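Local coordinates for protein alpha-1,3-glucanase (Streptomyces thermodiastaticus, PDB 7C7D) that hydrolyses alpha-1,3-glucan at its alpha-1,3-glucosidic bonds, as the thermostable catalytic unit of a family GH87 glycoside hydrolase, at residues N356-A361 with S383-D388; G375-A380 with A408-T413; P58-E63 with T104-A109; A108-T113 with F195-A200. One frame throughout, in Å; residues are numbered along the deposited sequence.

How the contacts relate
Contacts 3 and 4 come first along the chain, in an antiparallel beta-sandwich domain. Their centres lie about 9 Å apart and they share Ala108 and Ala109. Strands 59-63 and 188-196 are neighbours in one sheet, and Thr60 O lies 2.9 Å from Phe195 N. Contacts 1 and 2 follow in the parallel beta-helix, with centres about 10 Å apart. Their segments alternate along the chain, and strands 355-357, 379-382 and 407-410 are consecutive in one parallel sheet. The two pairs do not touch, and the centres of contacts 1 and 3 are about 37 Å apart. The chain thus joins a calcium-binding sandwich to a long beta-helix.

Contact 1. Residues N356-A361 with S383-D388; sequences NLNGTA and SLYAPD
Asp388 sends its carboxylate into the bend made by residues 357-361, and it has the most buried surface in the contact. CG stands anti to its own carbonyl carbon (chi1 -66°), which sets it near Leu357 O. OD1 accepts a hydrogen bond from Ala361 N at 3.2 Å. The donor comes from the anti side of the carboxylate, 27° out of its plane. OD1 also lies 3.4 Å from the CB of Ala361. The other oxygen, OD2, sits 2.7 Å from Leu357 O. The backbone N of Asp388 donates to Ser383 OG, which ties the two ends of its own loop together.

Thr360 forms the second grip. Its N donates to Ala386 O at 3.0 Å, from well above the carbonyl plane. Its OG1 rests on the CB of Ala386 at 3.6 Å. Just before Thr360, Gly359 passes close to the opposite backbone, its CA making a CH...O contact with Leu384 O at 3.2 Å. Asn358 centres an inverse gamma turn.

Residues 358-361 turn away after strand 355-357, and the 383-388 loop follows the next strand, 379-382. Such turns, stacked from one coil to the next, are characteristic of the right-handed parallel beta-helix of pectate lyase-like enzymes.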
loop_
_atom_site.group_PDB
_atom_site.type_symbol
_atom_site.label_atom_id
_atom_site.label_comp_id
_atom_site.label_asym_id
_atom_site.label_seq_id
_atom_site.Cartn_x
_atom_site.Cartn_y
_atom_site.Cartn_z
ATOM N N ASN A 356 -6.645 4.912 5.365
ATOM C CA ASN A 356 -7.046 6.265 5.015
ATOM C C ASN A 356 -7.294 7.058 6.286
ATOM O O ASN A 356 -8.112 6.660 7.118
ATOM C CB ASN A 356 -8.308 6.246 4.151
ATOM C CG ASN A 356 -8.566 7.576 3.474
ATOM O OD1 ASN A 356 -8.155 8.623 3.970
ATOM N ND2 ASN A 356 -9.220 7.541 2.322
ATOM N N LEU A 357 -6.587 8.176 6.440
ATOM C CA LEU A 357 -6.893 9.136 7.498
ATOM C C LEU A 357 -7.929 10.084 6.921
ATOM O O LEU A 357 -7.603 11.093 6.294
ATOM C CB LEU A 357 -5.640 9.877 7.949
ATOM C CG LEU A 357 -4.484 9.014 8.456
ATOM C CD1 LEU A 357 -3.347 9.899 8.952
ATOM C CD2 LEU A 357 -4.947 8.075 9.556
ATOM N N ASN A 358 -9.202 9.745 7.118
ATOM C CA ASN A 358 -10.298 10.509 6.517
ATOM C C ASN A 358 -10.779 11.597 7.479
ATOM O O ASN A 358 -11.885 11.570 8.016
ATOM C CB ASN A 358 -11.428 9.579 6.086
ATOM C CG ASN A 358 -12.473 10.283 5.239
ATOM O OD1 ASN A 358 -12.231 11.364 4.696
ATOM N ND2 ASN A 358 -13.642 9.672 5.121
ATOM N N GLY A 359 -9.913 12.575 7.677
ATOM C CA GLY A 359 -10.233 13.785 8.420
ATOM C C GLY A 359 -9.947 13.668 9.901
ATOM O O GLY A 359 -9.973 12.587 10.494
ATOM N N THR A 360 -9.636 14.816 10.505
ATOM C CA THR A 360 -9.570 15.000 11.951
ATOM C C THR A 360 -8.345 14.350 12.590
ATOM O O THR A 360 -8.192 14.430 13.812
ATOM C CB THR A 360 -10.858 14.535 12.661
ATOM O OG1 THR A 360 -11.996 14.876 11.860
ATOM C CG2 THR A 360 -11.012 15.177 14.038
ATOM N N ALA A 361 -7.470 13.710 11.815
ATOM C CA ALA A 361 -6.334 13.003 12.391
ATOM C C ALA A 361 -5.292 14.002 12.875
ATOM O O ALA A 361 -4.924 14.928 12.148
ATOM C CB ALA A 361 -5.720 12.068 11.351
ATOM N N SER A 383 -8.558 15.055 3.815
ATOM C CA SER A 383 -8.917 16.016 4.861
ATOM C C SER A 383 -10.326 16.571 4.652
ATOM O O SER A 383 -10.545 17.758 4.410
ATOM C CB SER A 383 -7.867 17.112 4.958
ATOM O OG SER A 383 -6.742 16.634 5.678
ATOM N N LEU A 384 -11.291 15.667 4.771
ATOM C CA LEU A 384 -12.693 16.037 4.879
ATOM C C LEU A 384 -13.027 16.338 6.333
ATOM O O LEU A 384 -12.434 15.767 7.252
ATOM C CB LEU A 384 -13.560 14.859 4.449
ATOM C CG LEU A 384 -13.959 14.655 2.991
ATOM C CD1 LEU A 384 -15.204 13.785 2.951
ATOM C CD2 LEU A 384 -14.204 15.974 2.280
ATOM N N TYR A 385 -13.992 17.238 6.531
ATOM C CA TYR A 385 -14.543 17.586 7.845
ATOM C C TYR A 385 -13.601 18.450 8.675
ATOM O O TYR A 385 -13.985 19.527 9.143
ATOM C CB TYR A 385 -14.982 16.353 8.655
ATOM C CG TYR A 385 -15.667 15.266 7.857
ATOM C CD1 TYR A 385 -16.876 15.500 7.222
ATOM C CD2 TYR A 385 -15.103 14.001 7.746
ATOM C CE1 TYR A 385 -17.508 14.503 6.494
ATOM C CE2 TYR A 385 -15.720 13.001 7.020
ATOM C CZ TYR A 385 -16.924 13.257 6.396
ATOM O OH TYR A 385 -17.542 12.262 5.673
ATOM N N ALA A 386 -12.377 17.977 8.883
ATOM C CA ALA A 386 -11.371 18.697 9.646
ATOM C C ALA A 386 -10.021 18.287 9.088
ATOM O O ALA A 386 -9.857 17.137 8.666
ATOM C CB ALA A 386 -11.434 18.342 11.138
ATOM N N PRO A 387 -9.045 19.186 9.063
ATOM C CA PRO A 387 -7.758 18.839 8.452
ATOM C C PRO A 387 -7.020 17.768 9.243
ATOM O O PRO A 387 -6.931 17.823 10.470
ATOM C CB PRO A 387 -6.989 20.166 8.465
ATOM C CG PRO A 387 -7.635 20.967 9.557
ATOM C CD PRO A 387 -9.087 20.584 9.529
ATOM N N ASP A 388 -6.478 16.787 8.529
ATOM C CA ASP A 388 -5.420 15.987 9.121
ATOM C C ASP A 388 -4.244 16.926 9.360
ATOM O O ASP A 388 -3.873 17.701 8.476
ATOM C CB ASP A 388 -4.993 14.884 8.162
ATOM C CG ASP A 388 -6.078 13.839 7.910
ATOM O OD1 ASP A 388 -7.040 13.709 8.694
ATOM O OD2 ASP A 388 -5.941 13.125 6.895
#

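Contact 2. Residues G375-A380 with A408-T413; sequences GDDALA and AIYGGT
Tyr410 reaches tip to tip toward Asp377, its hydroxyl overlapping the end of the carboxylate. OH donates a hydrogen bond to Asp377 OD2 at 2.7 Å. It arrives on the syn side, 17° out of the carboxylate plane. OD2 in turn lies at the edge of the phenol ring, in its plane, 3.4 Å from CE2. The carboxylate and ring planes are 44° apart. With Asp377 CG anti to its carbonyl carbon (chi1 -68°), the carboxylate is directed at Tyr410. The other oxygen, OD1, accepts a hydrogen bond from Asn405, so both oxygens are held. The CB of Ala408 packs beside the carboxylate, 3.6 Å from Asp377 CG.

The backbones meet as strands 379-382 and 407-410, neighbours in one parallel sheet of the right-handed beta-helix. Ala380 pairs with Ala408, and their small CB groups lie on the same face, 4.5 Å apart. Ala408 N donates to Leu379 O at 3.0 Å, nearly along the C=O axis. The CA of Ala380 makes a CH...O contact with Ala408 O at 3.2 Å.

Leu379 and Ile409 both touch Phe393 of strand 392-394. Just before the strand, Asp376 OD1 accepts from Asp377 N, while its OD2 forms a salt bridge with Arg300. The ring of Tyr410 stands edge-to-face with Phe439.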
loop_
_atom_site.group_PDB
_atom_site.type_symbol
_atom_site.label_atom_id
_atom_site.label_comp_id
_atom_site.label_asym_id
_atom_site.label_seq_id
_atom_site.Cartn_x
_atom_site.Cartn_y
_atom_site.Cartn_z
ATOM N N GLY A 375 -6.543 -2.052 -3.459
ATOM C CA GLY A 375 -7.403 -1.788 -4.596
ATOM C C GLY A 375 -7.598 -0.326 -4.936
ATOM O O GLY A 375 -8.444 0.006 -5.772
ATOM N N ASP A 376 -6.857 0.562 -4.293
ATOM C CA ASP A 376 -6.927 2.003 -4.477
ATOM C C ASP A 376 -5.710 2.533 -3.723
ATOM O O ASP A 376 -4.819 1.743 -3.401
ATOM C CB ASP A 376 -8.247 2.514 -3.900
ATOM C CG ASP A 376 -8.730 3.794 -4.560
ATOM O OD1 ASP A 376 -7.955 4.767 -4.633
ATOM O OD2 ASP A 376 -9.900 3.833 -5.000
ATOM N N ASP A 377 -5.667 3.824 -3.408
ATOM C CA ASP A 377 -4.534 4.428 -2.706
ATOM C C ASP A 377 -4.070 3.529 -1.570
ATOM O O ASP A 377 -4.853 3.192 -0.679
ATOM C CB ASP A 377 -4.965 5.764 -2.102
ATOM C CG ASP A 377 -5.274 6.824 -3.132
ATOM O OD1 ASP A 377 -4.608 6.884 -4.181
ATOM O OD2 ASP A 377 -6.184 7.634 -2.856
ATOM N N ALA A 378 -2.787 3.158 -1.562
ATOM C CA ALA A 378 -2.344 2.248 -0.508
ATOM C C ALA A 378 -2.417 2.921 0.854
ATOM O O ALA A 378 -2.998 2.370 1.798
ATOM C CB ALA A 378 -0.948 1.696 -0.793
ATOM N N LEU A 379 -1.853 4.127 0.960
ATOM C CA LEU A 379 -1.983 4.988 2.129
ATOM C C LEU A 379 -2.511 6.329 1.659
ATOM O O LEU A 379 -1.983 6.898 0.699
ATOM C CB LEU A 379 -0.631 5.208 2.815
ATOM C CG LEU A 379 0.063 3.981 3.395
ATOM C CD1 LEU A 379 1.401 4.409 4.009
ATOM C CD2 LEU A 379 -0.803 3.298 4.437
ATOM N N ALA A 380 -3.543 6.833 2.326
ATOM C CA ALA A 380 -4.132 8.101 1.936
ATOM C C ALA A 380 -4.455 8.944 3.158
ATOM O O ALA A 380 -4.740 8.426 4.242
ATOM C CB ALA A 380 -5.418 7.905 1.118
ATOM N N ALA A 408 -1.272 9.049 -1.250
ATOM C CA ALA A 408 -2.024 10.219 -1.692
ATOM C C ALA A 408 -2.340 11.096 -0.493
ATOM O O ALA A 408 -2.938 10.631 0.485
ATOM C CB ALA A 408 -3.328 9.808 -2.376
ATOM N N ILE A 409 -1.954 12.366 -0.578
ATOM C CA ILE A 409 -2.287 13.364 0.428
ATOM C C ILE A 409 -3.248 14.346 -0.220
ATOM O O ILE A 409 -2.840 15.159 -1.058
ATOM C CB ILE A 409 -1.039 14.099 0.936
ATOM C CG1 ILE A 409 0.053 13.105 1.371
ATOM C CG2 ILE A 409 -1.420 15.085 2.039
ATOM C CD1 ILE A 409 -0.356 12.143 2.469
ATOM N N TYR A 410 -4.525 14.280 0.159
ATOM C CA TYR A 410 -5.537 15.203 -0.351
ATOM C C TYR A 410 -5.819 16.216 0.753
ATOM O O TYR A 410 -6.532 15.921 1.715
ATOM C CB TYR A 410 -6.813 14.466 -0.748
ATOM C CG TYR A 410 -6.624 13.311 -1.701
ATOM C CD1 TYR A 410 -6.352 13.512 -3.053
ATOM C CD2 TYR A 410 -6.755 12.005 -1.244
ATOM C CE1 TYR A 410 -6.189 12.418 -3.920
ATOM C CE2 TYR A 410 -6.604 10.927 -2.086
ATOM C CZ TYR A 410 -6.326 11.129 -3.413
ATOM O OH TYR A 410 -6.184 10.021 -4.221
ATOM N N GLY A 411 -5.237 17.404 0.621
ATOM C CA GLY A 411 -5.402 18.445 1.615
ATOM C C GLY A 411 -4.626 18.152 2.891
ATOM O O GLY A 411 -3.749 17.290 2.942
ATOM N N GLY A 412 -4.973 18.891 3.941
ATOM C CA GLY A 412 -4.353 18.714 5.239
ATOM C C GLY A 412 -3.240 19.716 5.502
ATOM O O GLY A 412 -2.807 20.468 4.628
ATOM N N THR A 413 -2.773 19.706 6.750
ATOM C CA THR A 413 -1.888 20.743 7.266
ATOM C C THR A 413 -0.650 20.116 7.888
ATOM O O THR A 413 -0.767 19.250 8.757
ATOM C CB THR A 413 -2.620 21.566 8.326
ATOM O OG1 THR A 413 -3.762 22.177 7.722
ATOM C CG2 THR A 413 -1.709 22.645 8.908
#

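Contact 3. Residues P58-E63 with T104-A109; sequences PFTSVE and TVPRAA. With CA (calcium ion), chain C.
Thr60 and Arg107 make the tight part of this contact. Arg107 NH2 donates a hydrogen bond to Thr60 OG1 at 2.9 Å, with an N-H...O angle of 162°. The hydroxyl lies at the edge of the guanidinium, close to its plane. A bend at chi3 (-76°) places NE, while CD passes only 3.1 Å from the same OG1. One guanidinium face lies over the peptide joining Pro58 to Phe59, with Pro58 C 3.7 Å from NH1.

Next to this, Pro106 presses its ring against two side chains of strand 59-63. Its CG lies 3.8 Å from Thr60 CG2 and also 3.8 Å from Val62 CG2. The Pro106 ring also touches Phe195 of strand 188-196.

Elsewhere the fit is loose. The segments run in nearly opposite directions, but their backbones are not paired as strands: the CA atoms of Thr60 and Pro106 are 6.7 Å apart. Thr104 is exposed and adds little, with its O 4.3 Å from Val62 CG2. Beyond Val62 the strand leads to Glu63, whose OE2 binds the calcium ion at 2.3 Å. Glu65, Ser88, Gln91 and Asp191 also bind this ion.

The partner of Arg107 here is a neutral hydroxyl. The contact therefore orients the guanidinium without neutralising it, and its charge is probably still felt at this partly exposed edge of the sandwich.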
loop_
_atom_site.group_PDB
_atom_site.type_symbol
_atom_site.label_atom_id
_atom_site.label_comp_id
_atom_site.label_asym_id
_atom_site.label_seq_id
_atom_site.Cartn_x
_atom_site.Cartn_y
_atom_site.Cartn_z
ATOM N N PRO A 58 11.257 -7.923 8.749
ATOM C CA PRO A 58 11.967 -9.174 9.044
ATOM C C PRO A 58 11.810 -10.208 7.940
ATOM O O PRO A 58 11.858 -11.411 8.211
ATOM C CB PRO A 58 11.274 -9.649 10.325
ATOM C CG PRO A 58 9.846 -9.198 10.115
ATOM C CD PRO A 58 9.950 -7.855 9.428
ATOM N N PHE A 59 11.592 -9.763 6.703
ATOM C CA PHE A 59 11.509 -10.669 5.566
ATOM C C PHE A 59 12.234 -10.068 4.371
ATOM O O PHE A 59 12.447 -8.855 4.290
ATOM C CB PHE A 59 10.061 -11.073 5.202
ATOM C CG PHE A 59 9.224 -9.968 4.599
ATOM C CD1 PHE A 59 9.274 -9.687 3.237
ATOM C CD2 PHE A 59 8.336 -9.255 5.389
ATOM C CE1 PHE A 59 8.478 -8.692 2.682
ATOM C CE2 PHE A 59 7.536 -8.257 4.841
ATOM C CZ PHE A 59 7.609 -7.974 3.486
ATOM N N THR A 60 12.599 -10.940 3.433
ATOM C CA THR A 60 13.191 -10.534 2.167
ATOM C C THR A 60 12.401 -11.165 1.033
ATOM O O THR A 60 12.091 -12.360 1.076
ATOM C CB THR A 60 14.657 -10.957 2.096
ATOM O OG1 THR A 60 15.383 -10.255 3.105
ATOM C CG2 THR A 60 15.253 -10.621 0.742
ATOM N N SER A 61 12.072 -10.358 0.030
ATOM C CA SER A 61 11.315 -10.825 -1.120
ATOM C C SER A 61 12.256 -11.278 -2.225
ATOM O O SER A 61 13.321 -10.691 -2.431
ATOM C CB SER A 61 10.409 -9.714 -1.645
ATOM O OG SER A 61 9.500 -9.293 -0.646
ATOM N N VAL A 62 11.856 -12.330 -2.931
ATOM C CA VAL A 62 12.563 -12.810 -4.111
ATOM C C VAL A 62 11.553 -12.892 -5.246
ATOM O O VAL A 62 10.546 -13.607 -5.137
ATOM C CB VAL A 62 13.217 -14.181 -3.875
ATOM C CG1 VAL A 62 13.958 -14.630 -5.133
ATOM C CG2 VAL A 62 14.163 -14.124 -2.677
ATOM N N GLU A 63 11.804 -12.153 -6.322
ATOM C CA GLU A 63 10.907 -12.194 -7.465
ATOM C C GLU A 63 10.960 -13.573 -8.108
ATOM O O GLU A 63 12.033 -14.157 -8.282
ATOM C CB GLU A 63 11.305 -11.133 -8.489
ATOM C CG GLU A 63 11.186 -9.695 -7.998
ATOM C CD GLU A 63 9.750 -9.219 -7.856
ATOM O OE1 GLU A 63 9.573 -8.107 -7.321
ATOM O OE2 GLU A 63 8.814 -9.931 -8.278
ATOM N N THR A 104 16.226 -19.582 -4.345
ATOM C CA THR A 104 17.348 -19.621 -3.422
ATOM C C THR A 104 16.992 -18.743 -2.228
ATOM O O THR A 104 16.693 -17.555 -2.387
ATOM C CB THR A 104 18.634 -19.155 -4.096
ATOM O OG1 THR A 104 18.982 -20.087 -5.126
ATOM C CG2 THR A 104 19.769 -19.094 -3.079
ATOM N N VAL A 105 16.993 -19.342 -1.043
ATOM C CA VAL A 105 16.579 -18.639 0.173
ATOM C C VAL A 105 17.535 -17.478 0.434
ATOM O O VAL A 105 18.765 -17.677 0.435
ATOM C CB VAL A 105 16.554 -19.624 1.353
ATOM C CG1 VAL A 105 16.315 -18.909 2.647
ATOM C CG2 VAL A 105 15.484 -20.681 1.121
ATOM N N PRO A 106 17.039 -16.253 0.633
ATOM C CA PRO A 106 17.928 -15.095 0.786
ATOM C C PRO A 106 18.416 -14.836 2.204
ATOM O O PRO A 106 19.357 -14.047 2.376
ATOM C CB PRO A 106 17.031 -13.938 0.320
ATOM C CG PRO A 106 15.666 -14.358 0.776
ATOM C CD PRO A 106 15.621 -15.854 0.548
ATOM N N ARG A 107 17.821 -15.474 3.208
ATOM C CA ARG A 107 18.110 -15.189 4.609
ATOM C C ARG A 107 17.466 -16.288 5.441
ATOM O O ARG A 107 16.628 -17.048 4.952
ATOM C CB ARG A 107 17.508 -13.848 5.020
ATOM C CG ARG A 107 15.983 -13.899 5.077
ATOM C CD ARG A 107 15.375 -12.533 5.250
ATOM N NE ARG A 107 15.500 -12.043 6.617
ATOM C CZ ARG A 107 15.409 -10.762 6.952
ATOM N NH1 ARG A 107 15.530 -10.395 8.220
ATOM N NH2 ARG A 107 15.195 -9.846 6.015
ATOM N N ALA A 108 17.853 -16.350 6.714
ATOM C CA ALA A 108 17.222 -17.281 7.641
ATOM C C ALA A 108 15.722 -17.045 7.663
ATOM O O ALA A 108 15.263 -15.909 7.800
ATOM C CB ALA A 108 17.781 -17.076 9.045
ATOM N N ALA A 109 14.957 -18.123 7.526
ATOM C CA ALA A 109 13.512 -17.991 7.445
ATOM C C ALA A 109 12.869 -19.288 7.904
ATOM O O ALA A 109 13.476 -20.361 7.827
ATOM C CB ALA A 109 13.065 -17.644 6.020
HETATM CA CA CA C . 7.450 -10.567 -10.011
#

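Contact 4. Residues A108-T113 with F195-A200; sequences AANALT and FEQVSA
Ala111 pairs with Glu196, and Leu112 with Phe195, as antiparallel strands. The first is a hydrogen-bonded pair, with Glu196 N donating to Ala111 O at 3.1 Å. The second is a non-hydrogen-bonded pair. Asn110 and Ala111 both face Glu196, which makes a classic beta bulge. Glu196 O accepts from Asn110 N at 2.9 Å and, weakly, from Ala111 N. The chain turns a corner at Asn110.

The amide of Asn110 continues the pairing past the bulge. Chi1 of 62° places its CG between the backbone N and the carbonyl carbon. OD1 then accepts from Val198 N at 2.7 Å, in a nearly straight bond of 177°. ND2 donates to Val198 O at 2.8 Å, in the carbonyl plane and on a lone pair. The side chain thus grips both polar backbone atoms of one residue. The amide of Gln197 stacks on it, with planes 25° apart.

Leu112 and Phe195 lie side by side. CD1 of Leu112 sits over one face of the ring, 4.2 Å from its centroid, in a CH-pi contact. On the other face of the sheet, the CB of Ala111 meets Val198 CG2 at 3.6 Å. A water bridges Thr113 OG1 and Glu196 OE1, while Glu196 OE2 forms a salt bridge with Arg346 of the beta-helix.

Strand 188-196 runs between 109-117 and 59-63 here. Strand 163-169 pairs with 109-117, its Leu168 touching Ala111 and its Leu169 touching Leu112.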
loop_
_atom_site.group_PDB
_atom_site.type_symbol
_atom_site.label_atom_id
_atom_site.label_comp_id
_atom_site.label_asym_id
_atom_site.label_seq_id
_atom_site.Cartn_x
_atom_site.Cartn_y
_atom_site.Cartn_z
ATOM N N ALA A 108 17.853 -16.350 6.714
ATOM C CA ALA A 108 17.222 -17.281 7.641
ATOM C C ALA A 108 15.722 -17.045 7.663
ATOM O O ALA A 108 15.263 -15.909 7.800
ATOM C CB ALA A 108 17.781 -17.076 9.045
ATOM N N ALA A 109 14.957 -18.123 7.526
ATOM C CA ALA A 109 13.512 -17.991 7.445
ATOM C C ALA A 109 12.869 -19.288 7.904
ATOM O O ALA A 109 13.476 -20.361 7.827
ATOM C CB ALA A 109 13.065 -17.644 6.020
ATOM N N ASN A 110 11.645 -19.165 8.416
ATOM C CA ASN A 110 10.823 -20.311 8.776
ATOM C C ASN A 110 9.395 -20.138 8.282
ATOM O O ASN A 110 8.515 -20.919 8.666
ATOM C CB ASN A 110 10.835 -20.557 10.292
ATOM C CG ASN A 110 10.264 -19.390 11.086
ATOM O OD1 ASN A 110 9.916 -18.348 10.530
ATOM N ND2 ASN A 110 10.167 -19.564 12.400
ATOM N N ALA A 111 9.148 -19.129 7.455
ATOM C CA ALA A 111 7.809 -18.803 7.003
ATOM C C ALA A 111 7.887 -18.269 5.582
ATOM O O ALA A 111 8.909 -17.713 5.162
ATOM C CB ALA A 111 7.145 -17.780 7.927
ATOM N N LEU A 112 6.790 -18.437 4.853
ATOM C CA LEU A 112 6.744 -18.132 3.433
ATOM C C LEU A 112 5.424 -17.451 3.109
ATOM O O LEU A 112 4.366 -17.942 3.507
ATOM C CB LEU A 112 6.846 -19.447 2.653
ATOM C CG LEU A 112 6.717 -19.409 1.139
ATOM C CD1 LEU A 112 7.846 -18.591 0.550
ATOM C CD2 LEU A 112 6.735 -20.823 0.587
ATOM N N THR A 113 5.487 -16.321 2.404
ATOM C CA THR A 113 4.309 -15.695 1.812
ATOM C C THR A 113 4.533 -15.590 0.314
ATOM O O THR A 113 5.603 -15.153 -0.122
ATOM C CB THR A 113 4.050 -14.304 2.400
ATOM O OG1 THR A 113 3.891 -14.411 3.819
ATOM C CG2 THR A 113 2.787 -13.688 1.805
ATOM N N PHE A 195 10.385 -14.372 2.335
ATOM C CA PHE A 195 10.979 -15.326 3.262
ATOM C C PHE A 195 11.184 -14.623 4.595
ATOM O O PHE A 195 11.954 -13.662 4.675
ATOM C CB PHE A 195 12.298 -15.839 2.687
ATOM C CG PHE A 195 12.119 -16.642 1.433
ATOM C CD1 PHE A 195 12.038 -16.021 0.193
ATOM C CD2 PHE A 195 11.977 -18.016 1.500
ATOM C CE1 PHE A 195 11.856 -16.764 -0.961
ATOM C CE2 PHE A 195 11.785 -18.764 0.351
ATOM C CZ PHE A 195 11.724 -18.138 -0.881
ATOM N N GLU A 196 10.469 -15.080 5.625
ATOM C CA GLU A 196 10.375 -14.376 6.898
ATOM C C GLU A 196 10.799 -15.277 8.048
ATOM O O GLU A 196 10.523 -16.483 8.045
ATOM C CB GLU A 196 8.938 -13.890 7.162
ATOM C CG GLU A 196 8.807 -13.010 8.404
ATOM C CD GLU A 196 7.468 -12.305 8.511
ATOM O OE1 GLU A 196 6.683 -12.336 7.537
ATOM O OE2 GLU A 196 7.204 -11.710 9.580
ATOM N N GLN A 197 11.461 -14.681 9.038
ATOM C CA GLN A 197 11.730 -15.334 10.312
ATOM C C GLN A 197 10.644 -14.911 11.291
ATOM O O GLN A 197 10.623 -13.762 11.747
ATOM C CB GLN A 197 13.104 -14.933 10.841
ATOM C CG GLN A 197 13.493 -15.677 12.101
ATOM C CD GLN A 197 13.613 -17.171 11.871
ATOM O OE1 GLN A 197 13.287 -17.972 12.747
ATOM N NE2 GLN A 197 14.094 -17.554 10.694
ATOM N N VAL A 198 9.741 -15.835 11.604
ATOM C CA VAL A 198 8.644 -15.587 12.530
ATOM C C VAL A 198 9.009 -16.196 13.874
ATOM O O VAL A 198 9.408 -17.365 13.947
ATOM C CB VAL A 198 7.327 -16.172 11.996
ATOM C CG1 VAL A 198 6.228 -16.073 13.052
ATOM C CG2 VAL A 198 6.915 -15.451 10.723
ATOM N N SER A 199 8.877 -15.405 14.932
ATOM C CA SER A 199 9.157 -15.882 16.274
ATOM C C SER A 199 8.169 -16.975 16.667
ATOM O O SER A 199 7.060 -17.073 16.132
ATOM C CB SER A 199 9.026 -14.728 17.264
ATOM O OG SER A 199 10.185 -13.920 17.250
ATOM N N ALA A 200 8.581 -17.804 17.621
ATOM C CA ALA A 200 7.658 -18.763 18.204
ATOM C C ALA A 200 6.485 -18.028 18.851
ATOM O O ALA A 200 6.570 -16.845 19.194
ATOM C CB ALA A 200 8.378 -19.630 19.240
HETATM O O HOH W 1 6.156 -13.254 4.910
#